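Local coordinates for putative phosphoribosyltransferase (Neisseria gonorrhoeae, PDB 5VOG), which binds the alarmone ppGpp and, by its type I phosphoribosyltransferase family, probably transfers phosphoribosyl groups, at the interface of chains A and B. Numbering follows the deposited sequence. Chains: chain A/B, Putative phosphoribosyltransferase.

The interface of chains A and B. Residues chain A 49, 63-65, 67, 87; chain B 49, 63-65, 87.
A:Gln87 lays its terminal amide along the backbone of B:Ala65 and pairs with both polar atoms of that residue. Its NE2 gives a nearly straight hydrogen bond to B:Ala65 O at 2.8 Å (173° at H), which lies almost in the amide plane. Its OE1 uses an in-plane lone pair to accept a more bent bond from B:Ala65 N, also at 2.8 Å. Two bonds on one flat group should hold its rotation. With CG anti to the backbone N (chi1 -180°) and the chain extended beyond it, the amide is carried across to the partner strand. B:Gln87 grips A:Ala65 in the same way. The two amides meet tip to tip, NE2 to NE2 at 3.6 Å, with planes 67° apart. The CD1 edge of the B:Tyr64 ring lies beside OE1 and CB of A:Gln87, its plane turned only a little from the amide.

Between the amide pairs, A:Ala65 CB touches B:Ala65 CB at 3.7 Å. Farther along, the side chains of A:Phe49 and B:Ile63 run alongside one another, pointing opposite ways. Ring atom CE2 of A:Phe49 meets B:Ile63 CG2 at 3.6 Å, and B:Ile63 CB lies at the ring edge. Water 3 links A:Gln87 OE1, A:Thr67 OG1 and B:Ile63 O. Water 1 also joins A:Thr67 OG1 to B:Ile63 O.

This two-fold patch belongs to a probable dimer interface. Phe49 starts helix 49-59, residues 63 to 67 open strand 63-75, and Gln87 is the one-residue strand 87-87, just after strand 78-85.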
loop_
_atom_site.group_PDB
_atom_site.type_symbol
_atom_site.label_atom_id
_atom_site.label_comp_id
_atom_site.label_asym_id
_atom_site.label_seq_id
_atom_site.Cartn_x
_atom_site.Cartn_y
_atom_site.Cartn_z
ATOM N N PHE A 49 2.765 -2.918 -1.353
ATOM C CA PHE A 49 2.086 -1.890 -0.567
ATOM C C PHE A 49 1.800 -2.362 0.856
ATOM O O PHE A 49 2.047 -1.634 1.822
ATOM C CB PHE A 49 0.785 -1.471 -1.260
ATOM C CG PHE A 49 0.982 -0.557 -2.449
ATOM C CD1 PHE A 49 2.124 0.209 -2.584
ATOM C CD2 PHE A 49 0.032 -0.477 -3.438
ATOM C CE1 PHE A 49 2.293 1.054 -3.694
ATOM C CE2 PHE A 49 0.193 0.366 -4.540
ATOM C CZ PHE A 49 1.305 1.140 -4.659
ATOM N N ILE A 63 6.774 6.139 3.018
ATOM C CA ILE A 63 6.668 5.180 1.924
ATOM C C ILE A 63 6.418 5.945 0.632
ATOM O O ILE A 63 5.329 6.493 0.425
ATOM C CB ILE A 63 5.543 4.162 2.148
ATOM C CG1 ILE A 63 5.679 3.447 3.492
ATOM C CG2 ILE A 63 5.485 3.173 0.981
ATOM C CD1 ILE A 63 4.370 2.781 3.900
ATOM N N TYR A 64 7.402 5.950 -0.256
ATOM C CA TYR A 64 7.200 6.343 -1.641
ATOM C C TYR A 64 6.787 5.113 -2.447
ATOM O O TYR A 64 6.936 3.977 -1.995
ATOM C CB TYR A 64 8.476 6.982 -2.207
ATOM C CG TYR A 64 8.791 8.319 -1.561
ATOM C CD1 TYR A 64 8.438 9.512 -2.185
ATOM C CD2 TYR A 64 9.419 8.389 -0.313
ATOM C CE1 TYR A 64 8.703 10.743 -1.588
ATOM C CE2 TYR A 64 9.693 9.605 0.287
ATOM C CZ TYR A 64 9.328 10.782 -0.348
ATOM O OH TYR A 64 9.600 11.991 0.257
ATOM N N ALA A 65 6.251 5.340 -3.649
ATOM C CA ALA A 65 5.681 4.229 -4.405
ATOM C C ALA A 65 6.060 4.277 -5.879
ATOM O O ALA A 65 6.088 5.341 -6.500
ATOM C CB ALA A 65 4.154 4.204 -4.291
ATOM N N THR A 67 5.060 1.471 -9.339
ATOM C CA THR A 67 4.344 0.246 -9.679
ATOM C C THR A 67 4.852 -0.266 -11.015
ATOM O O THR A 67 5.100 0.511 -11.943
ATOM C CB THR A 67 2.808 0.437 -9.728
ATOM O OG1 THR A 67 2.300 0.610 -8.402
ATOM C CG2 THR A 67 2.112 -0.790 -10.348
ATOM N N GLN A 87 3.725 3.271 -12.799
ATOM C CA GLN A 87 3.929 4.546 -12.129
ATOM C C GLN A 87 5.364 4.593 -11.627
ATOM O O GLN A 87 5.875 3.596 -11.108
ATOM C CB GLN A 87 2.971 4.736 -10.946
ATOM C CG GLN A 87 3.178 6.079 -10.244
ATOM C CD GLN A 87 2.228 6.315 -9.094
ATOM O OE1 GLN A 87 1.287 5.538 -8.874
ATOM N NE2 GLN A 87 2.451 7.411 -8.360
ATOM N N PHE B 49 -2.879 2.690 1.569
ATOM C CA PHE B 49 -2.228 1.608 0.835
ATOM C C PHE B 49 -2.860 0.253 1.144
ATOM O O PHE B 49 -3.137 -0.535 0.235
ATOM C CB PHE B 49 -0.730 1.582 1.156
ATOM C CG PHE B 49 0.073 2.656 0.457
ATOM C CD1 PHE B 49 -0.383 3.255 -0.702
ATOM C CD2 PHE B 49 1.276 3.080 0.970
ATOM C CE1 PHE B 49 0.373 4.252 -1.339
ATOM C CE2 PHE B 49 2.034 4.066 0.335
ATOM C CZ PHE B 49 1.597 4.636 -0.820
ATOM N N ILE B 63 -3.656 0.067 -8.906
ATOM C CA ILE B 63 -3.538 1.051 -7.835
ATOM C C ILE B 63 -2.416 2.019 -8.187
ATOM O O ILE B 63 -1.236 1.654 -8.153
ATOM C CB ILE B 63 -3.251 0.400 -6.475
ATOM C CG1 ILE B 63 -4.284 -0.670 -6.126
ATOM C CG2 ILE B 63 -3.152 1.471 -5.387
ATOM C CD1 ILE B 63 -3.774 -1.595 -5.025
ATOM N N TYR B 64 -2.774 3.260 -8.481
ATOM C CA TYR B 64 -1.822 4.359 -8.512
ATOM C C TYR B 64 -1.723 4.963 -7.112
ATOM O O TYR B 64 -2.569 4.715 -6.251
ATOM C CB TYR B 64 -2.251 5.409 -9.547
ATOM C CG TYR B 64 -2.153 4.891 -10.971
ATOM C CD1 TYR B 64 -1.050 5.192 -11.764
ATOM C CD2 TYR B 64 -3.154 4.080 -11.516
ATOM C CE1 TYR B 64 -0.943 4.702 -13.064
ATOM C CE2 TYR B 64 -3.062 3.592 -12.807
ATOM C CZ TYR B 64 -1.952 3.898 -13.579
ATOM O OH TYR B 64 -1.864 3.407 -14.864
ATOM N N ALA B 65 -0.675 5.757 -6.878
ATOM C CA ALA B 65 -0.423 6.236 -5.523
ATOM C C ALA B 65 -0.038 7.708 -5.492
ATOM O O ALA B 65 0.713 8.194 -6.340
ATOM C CB ALA B 65 0.684 5.424 -4.844
ATOM N N GLN B 87 4.345 12.789 -2.437
ATOM C CA GLN B 87 4.487 12.204 -3.761
ATOM C C GLN B 87 3.188 12.428 -4.520
ATOM O O GLN B 87 2.102 12.280 -3.953
ATOM C CB GLN B 87 4.785 10.700 -3.698
ATOM C CG GLN B 87 4.943 10.083 -5.089
ATOM C CD GLN B 87 5.271 8.609 -5.064
ATOM O OE1 GLN B 87 5.531 8.031 -3.999
ATOM N NE2 GLN B 87 5.287 7.989 -6.249
HETATM O O HOH W 1 0.005 -0.739 -7.674
HETATM O O HOH W 2 3.816 7.238 -1.844
HETATM O O HOH W 3 1.275 2.895 -7.768
#